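Local coordinates for pesticidal crystal protein Cry4Aa (Bacillus thuringiensis, PDB 2C9K) that kills mosquito larvae by binding midgut epithelial cells and causing their colloid-osmotic lysis, at residues Thr260-Gln265 with Ala454-Ser459; His291-Leu296 with Ala476-Ser481. All blocks are in the same frame, centred on the assembly; numbering follows the deposited sequence.

Interactions 1 and 2 are both buried and lie side by side, their centres about 13 Å apart. Interaction 1 is nearer the centre of the chain and pairs two strands of one three-stranded sheet in the middle domain. Interaction 2 is a junction: the start of a strand of another middle-domain sheet meets a short 3-10 turn of the C-terminal domain. The chemistry follows the place. Residues 260-265 and 454-459 share a pair of backbone bonds, while Arg261 and Glu262 make their salt bridges to residues outside the pair; 291-296 and 476-481 share one direct bond and side-chain packing, much of it against backbone. The two meet where Thr456 CG2 lies 3.6 Å from Phe293 CE1.

Interaction 1: residues Thr260-Gln265 with Ala454-Ser459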
loop_
_atom_site.group_PDB
_atom_site.type_symbol
_atom_site.label_atom_id
_atom_site.label_comp_id
_atom_site.label_asym_id
_atom_site.label_seq_id
_atom_site.Cartn_x
_atom_site.Cartn_y
_atom_site.Cartn_z
ATOM N N THR A 260 3.507 1.474 -3.459
ATOM C CA THR A 260 3.089 1.567 -4.871
ATOM C C THR A 260 1.874 0.763 -5.301
ATOM O O THR A 260 1.368 0.966 -6.404
ATOM C CB THR A 260 4.212 1.150 -5.827
ATOM O OG1 THR A 260 4.374 -0.270 -5.760
ATOM C CG2 THR A 260 5.521 1.826 -5.458
ATOM N N ARG A 261 1.418 -0.150 -4.451
ATOM C CA ARG A 261 0.250 -0.985 -4.764
ATOM C C ARG A 261 -1.048 -0.215 -5.066
ATOM O O ARG A 261 -1.256 0.903 -4.579
ATOM C CB ARG A 261 -0.030 -1.932 -3.599
ATOM C CG ARG A 261 -0.909 -1.338 -2.494
ATOM C CD ARG A 261 -0.282 -0.105 -1.865
ATOM N NE ARG A 261 -1.080 0.425 -0.762
ATOM C CZ ARG A 261 -2.123 1.234 -0.908
ATOM N NH1 ARG A 261 -2.501 1.620 -2.124
ATOM N NH2 ARG A 261 -2.791 1.656 0.163
ATOM N N GLU A 262 -1.925 -0.830 -5.855
ATOM C CA GLU A 262 -3.222 -0.229 -6.172
ATOM C C GLU A 262 -4.325 -0.950 -5.408
ATOM O O GLU A 262 -4.198 -2.132 -5.081
ATOM C CB GLU A 262 -3.560 -0.344 -7.667
ATOM C CG GLU A 262 -2.845 0.633 -8.591
ATOM C CD GLU A 262 -3.380 0.608 -10.021
ATOM O OE1 GLU A 262 -3.315 -0.446 -10.680
ATOM O OE2 GLU A 262 -3.868 1.652 -10.490
ATOM N N ILE A 263 -5.403 -0.236 -5.108
ATOM C CA ILE A 263 -6.551 -0.842 -4.444
ATOM C C ILE A 263 -7.765 -0.321 -5.196
ATOM O O ILE A 263 -7.710 0.750 -5.787
ATOM C CB ILE A 263 -6.622 -0.500 -2.936
ATOM C CG1 ILE A 263 -6.731 1.005 -2.725
ATOM C CG2 ILE A 263 -5.410 -1.094 -2.224
ATOM C CD1 ILE A 263 -6.851 1.389 -1.260
ATOM N N TYR A 264 -8.854 -1.083 -5.188
ATOM C CA TYR A 264 -10.042 -0.707 -5.948
ATOM C C TYR A 264 -11.336 -0.644 -5.157
ATOM O O TYR A 264 -11.536 -1.390 -4.198
ATOM C CB TYR A 264 -10.258 -1.697 -7.110
ATOM C CG TYR A 264 -9.019 -2.043 -7.919
ATOM C CD1 TYR A 264 -8.033 -2.870 -7.400
ATOM C CD2 TYR A 264 -8.843 -1.545 -9.212
ATOM C CE1 TYR A 264 -6.905 -3.198 -8.140
ATOM C CE2 TYR A 264 -7.719 -1.864 -9.961
ATOM C CZ TYR A 264 -6.750 -2.693 -9.420
ATOM O OH TYR A 264 -5.620 -3.016 -10.152
ATOM N N GLN A 265 -12.215 0.252 -5.589
ATOM C CA GLN A 265 -13.533 0.416 -4.992
ATOM C C GLN A 265 -14.442 0.180 -6.200
ATOM O O GLN A 265 -14.096 0.576 -7.314
ATOM C CB GLN A 265 -13.693 1.834 -4.428
ATOM C CG GLN A 265 -12.731 2.158 -3.281
ATOM C CD GLN A 265 -12.900 3.574 -2.720
ATOM O OE1 GLN A 265 -13.133 4.528 -3.462
ATOM N NE2 GLN A 265 -12.756 3.715 -1.407
ATOM N N ALA A 454 -9.392 2.795 -9.290
ATOM C CA ALA A 454 -8.074 2.433 -8.780
ATOM C C ALA A 454 -7.504 3.572 -7.951
ATOM O O ALA A 454 -7.655 4.737 -8.303
ATOM C CB ALA A 454 -7.145 2.124 -9.934
ATOM N N TRP A 455 -6.842 3.228 -6.857
ATOM C CA TRP A 455 -6.253 4.216 -5.974
ATOM C C TRP A 455 -4.847 3.818 -5.566
ATOM O O TRP A 455 -4.621 2.698 -5.133
ATOM C CB TRP A 455 -7.111 4.374 -4.711
ATOM C CG TRP A 455 -8.515 4.824 -4.976
ATOM C CD1 TRP A 455 -9.612 4.036 -5.137
ATOM C CD2 TRP A 455 -8.960 6.177 -5.153
ATOM N NE1 TRP A 455 -10.715 4.811 -5.405
ATOM C CE2 TRP A 455 -10.341 6.129 -5.422
ATOM C CE3 TRP A 455 -8.322 7.424 -5.109
ATOM C CZ2 TRP A 455 -11.099 7.278 -5.647
ATOM C CZ3 TRP A 455 -9.078 8.568 -5.332
ATOM C CH2 TRP A 455 -10.450 8.486 -5.597
ATOM N N THR A 456 -3.903 4.737 -5.708
ATOM C CA THR A 456 -2.529 4.469 -5.314
ATOM C C THR A 456 -2.218 5.310 -4.079
ATOM O O THR A 456 -2.870 6.331 -3.843
ATOM C CB THR A 456 -1.543 4.804 -6.446
ATOM O OG1 THR A 456 -1.812 6.117 -6.954
ATOM C CG2 THR A 456 -1.672 3.791 -7.561
ATOM N N HIS A 457 -1.237 4.889 -3.287
ATOM C CA HIS A 457 -0.898 5.634 -2.075
ATOM C C HIS A 457 -0.241 6.982 -2.379
ATOM O O HIS A 457 0.709 7.051 -3.165
ATOM C CB HIS A 457 0.030 4.815 -1.189
ATOM C CG HIS A 457 0.047 5.276 0.231
ATOM N ND1 HIS A 457 -0.831 4.796 1.178
ATOM C CD2 HIS A 457 0.793 6.217 0.851
ATOM C CE1 HIS A 457 -0.625 5.423 2.322
ATOM N NE2 HIS A 457 0.355 6.290 2.150
ATOM N N SER A 458 -0.728 8.046 -1.744
ATOM C CA SER A 458 -0.188 9.384 -1.985
ATOM C C SER A 458 1.222 9.603 -1.443
ATOM O O SER A 458 1.705 10.733 -1.385
ATOM C CB SER A 458 -1.126 10.450 -1.411
ATOM O OG SER A 458 -1.122 10.431 0.001
ATOM N N SER A 459 1.885 8.526 -1.045
ATOM C CA SER A 459 3.248 8.638 -0.542
ATOM C C SER A 459 4.225 8.434 -1.689
ATOM O O SER A 459 5.427 8.626 -1.523
ATOM C CB SER A 459 3.524 7.587 0.529
ATOM O OG SER A 459 3.540 6.282 -0.029
#
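CB of His457 sits over the centre of one face of the Arg261 guanidinium, and CG2 of Ile263 covers the other nearer the rim. The carbonyl oxygen of Trp455 is at its edge, 3.8 Å from Arg261 NH1. The imidazole of His457 stands at 82° to the guanidinium plane. Arg261 NH2 lies at the edge of that ring and is held by a salt bridge to Asp238 and a hydrogen bond to His432. Ile263 O lies at the edge of the Trp455 ring. The Gln265 amide, turned 73° from the indole plane, brings OE1 to 3.1 Å from Trp455 NE1; OE1 takes a hydrogen bond from Gly408 N.

Ile263 and Trp455 form an antiparallel hydrogen-bonded pair. Ile263 N donates to Trp455 O at 3.0 Å, and Trp455 N donates to Ile263 O at 2.8 Å. On the same side of the sheet Ile263 CG1, set between the backbone N and the carbonyl carbon (chi1 60°), packs on Trp455 CB at 3.9 Å. The two side chains cross at about a right angle.

Glu262, Tyr264, Ala454 and Thr456 occupy the other side. Glu262 and Thr456 lie alongside each other, with CG of Glu262 3.5 Å from CG2 of Thr456. The Tyr264 ring approaches Ala454 through CE2, 4.0 Å from CB. Glu262 OE2 ends in a salt bridge to Arg288 and a hydrogen bond to Ser435.

Strand 450-457 is the middle strand of this sheet, between 262-267 and 432-440. Helix 222-240 of the N-terminal domain packs on Ile263 through Thr230, Thr233 and Thr234, at the interface of the helical and middle domains.

Interaction 2: residues His291-Leu296 with Ala476-Ser481; sequences HLFTWL and AVKANS
Leu292 and Val477 bring the two backbones to 4.6 Å between their CA atoms, and one direct hydrogen bond joins the segments there, from Phe293 N to Val477 O at 2.8 Å. The N-H to oxygen angle is 145°, and the donor is tilted 29° from the carbonyl plane. A water donates to Phe293 O at 2.8 Å. Its approach to Ala479 O is short and doubtful.

Leu292 has the largest contact area of its segment and lies mainly against backbone. Its CG is anti to the carbonyl carbon (chi1 -64°), and CD1 lies against the backbone that follows the 3-10 turn. CD1 is 3.6 Å from Ala479 O and also reaches the backbone of Asn480 and Ser481. CD2 packs on CB of Ala479 at 4.4 Å. Val477 turns CG1 to His291 O.

Phe293 and Lys478 lie side by side and point the same way. CD of Lys478 is 3.9 Å from CB of Phe293, and its CE approaches CZ2 of Trp295. The lysine chain is bent at each torsion beyond CB. Its NZ is 6.0 Å from the Phe293 ring centroid, a weak attraction at most. NZ has firmer partners: a salt bridge to Glu258 and hydrogen bonds to Asp461 O and Asn464. Phe293 CE2 also lies over the centre of the Trp295 ring.

Asn480 and Ser481 both face Lys507 in a classic beta bulge, where the loop enters a sheet of the C-terminal domain. The contact is packing between the second and third domains of the three-domain Cry toxin fold, with a single 3-10 turn set against the beginning of strand 294-303.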
loop_
_atom_site.group_PDB
_atom_site.type_symbol
_atom_site.label_atom_id
_atom_site.label_comp_id
_atom_site.label_asym_id
_atom_site.label_seq_id
_atom_site.Cartn_x
_atom_site.Cartn_y
_atom_site.Cartn_z
ATOM N N HIS A 291 2.013 -3.969 -13.193
ATOM C CA HIS A 291 2.602 -3.018 -14.126
ATOM C C HIS A 291 3.550 -2.070 -13.405
ATOM O O HIS A 291 3.682 -2.126 -12.179
ATOM C CB HIS A 291 1.497 -2.194 -14.792
ATOM C CG HIS A 291 0.685 -1.380 -13.829
ATOM N ND1 HIS A 291 -0.616 -1.695 -13.498
ATOM C CD2 HIS A 291 0.985 -0.258 -13.133
ATOM C CE1 HIS A 291 -1.084 -0.802 -12.643
ATOM N NE2 HIS A 291 -0.132 0.081 -12.407
ATOM N N LEU A 292 4.208 -1.208 -14.181
ATOM C CA LEU A 292 5.108 -0.189 -13.635
ATOM C C LEU A 292 4.176 0.920 -13.165
ATOM O O LEU A 292 3.195 1.234 -13.836
ATOM C CB LEU A 292 6.038 0.366 -14.716
ATOM C CG LEU A 292 7.047 -0.575 -15.375
ATOM C CD1 LEU A 292 7.811 0.184 -16.470
ATOM C CD2 LEU A 292 8.000 -1.133 -14.311
ATOM N N PHE A 293 4.472 1.513 -12.017
ATOM C CA PHE A 293 3.615 2.567 -11.486
ATOM C C PHE A 293 3.203 3.586 -12.562
ATOM O O PHE A 293 4.038 4.037 -13.348
ATOM C CB PHE A 293 4.327 3.286 -10.339
ATOM C CG PHE A 293 3.421 4.140 -9.519
ATOM C CD1 PHE A 293 2.701 3.597 -8.474
ATOM C CD2 PHE A 293 3.256 5.487 -9.818
ATOM C CE1 PHE A 293 1.828 4.388 -7.735
ATOM C CE2 PHE A 293 2.387 6.281 -9.084
ATOM C CZ PHE A 293 1.673 5.735 -8.045
ATOM N N THR A 294 1.920 3.938 -12.611
ATOM C CA THR A 294 1.456 4.921 -13.597
ATOM C C THR A 294 0.741 6.111 -12.952
ATOM O O THR A 294 0.130 5.990 -11.889
ATOM C CB THR A 294 0.473 4.311 -14.655
ATOM O OG1 THR A 294 -0.741 3.896 -14.016
ATOM C CG2 THR A 294 1.100 3.133 -15.362
ATOM N N TRP A 295 0.829 7.262 -13.610
ATOM C CA TRP A 295 0.164 8.468 -13.138
ATOM C C TRP A 295 -0.966 8.815 -14.112
ATOM O O TRP A 295 -0.796 8.760 -15.327
ATOM C CB TRP A 295 1.162 9.614 -13.041
ATOM C CG TRP A 295 2.314 9.298 -12.172
ATOM C CD1 TRP A 295 3.507 8.744 -12.548
ATOM C CD2 TRP A 295 2.400 9.516 -10.768
ATOM N NE1 TRP A 295 4.336 8.612 -11.458
ATOM C CE2 TRP A 295 3.678 9.081 -10.352
ATOM C CE3 TRP A 295 1.521 10.038 -9.817
ATOM C CZ2 TRP A 295 4.097 9.155 -9.026
ATOM C CZ3 TRP A 295 1.940 10.109 -8.500
ATOM C CH2 TRP A 295 3.218 9.671 -8.117
ATOM N N LEU A 296 -2.122 9.168 -13.571
ATOM C CA LEU A 296 -3.285 9.479 -14.387
ATOM C C LEU A 296 -3.233 10.847 -15.041
ATOM O O LEU A 296 -3.401 11.854 -14.361
ATOM C CB LEU A 296 -4.542 9.388 -13.521
ATOM C CG LEU A 296 -5.884 9.511 -14.237
ATOM C CD1 LEU A 296 -6.008 8.386 -15.280
ATOM C CD2 LEU A 296 -7.013 9.439 -13.211
ATOM N N ALA A 476 11.368 -0.646 -7.530
ATOM C CA ALA A 476 11.745 -0.900 -8.921
ATOM C C ALA A 476 10.596 -0.644 -9.904
ATOM O O ALA A 476 10.823 -0.389 -11.084
ATOM C CB ALA A 476 12.251 -2.323 -9.069
ATOM N N VAL A 477 9.362 -0.705 -9.427
ATOM C CA VAL A 477 8.237 -0.461 -10.309
ATOM C C VAL A 477 8.054 1.022 -10.609
ATOM O O VAL A 477 7.187 1.382 -11.411
ATOM C CB VAL A 477 6.910 -1.027 -9.732
ATOM C CG1 VAL A 477 6.936 -2.553 -9.767
ATOM C CG2 VAL A 477 6.699 -0.526 -8.312
ATOM N N LYS A 478 8.859 1.881 -9.979
ATOM C CA LYS A 478 8.768 3.323 -10.228
ATOM C C LYS A 478 9.571 3.673 -11.475
ATOM O O LYS A 478 9.802 4.841 -11.775
ATOM C CB LYS A 478 9.306 4.132 -9.042
ATOM C CG LYS A 478 8.454 4.092 -7.782
ATOM C CD LYS A 478 7.091 4.729 -7.993
ATOM C CE LYS A 478 7.203 6.196 -8.395
ATOM N NZ LYS A 478 7.961 6.998 -7.398
ATOM N N ALA A 479 9.996 2.642 -12.195
ATOM C CA ALA A 479 10.770 2.810 -13.419
ATOM C C ALA A 479 9.825 3.163 -14.560
ATOM O O ALA A 479 8.607 3.019 -14.420
ATOM C CB ALA A 479 11.511 1.526 -13.741
ATOM N N ASN A 480 10.382 3.617 -15.684
ATOM C CA ASN A 480 9.564 3.984 -16.834
ATOM C C ASN A 480 9.896 3.222 -18.121
ATOM O O ASN A 480 9.347 3.520 -19.186
ATOM C CB ASN A 480 9.655 5.491 -17.086
ATOM C CG ASN A 480 11.092 5.995 -17.149
ATOM O OD1 ASN A 480 11.999 5.270 -17.566
ATOM N ND2 ASN A 480 11.299 7.253 -16.754
ATOM N N SER A 481 10.785 2.237 -18.025
ATOM C CA SER A 481 11.161 1.438 -19.185
ATOM C C SER A 481 11.426 -0.013 -18.782
ATOM O O SER A 481 12.211 -0.293 -17.869
ATOM C CB SER A 481 12.403 2.020 -19.857
ATOM O OG SER A 481 12.786 1.215 -20.963
HETATM O O HOH W 1 6.806 4.409 -13.279
#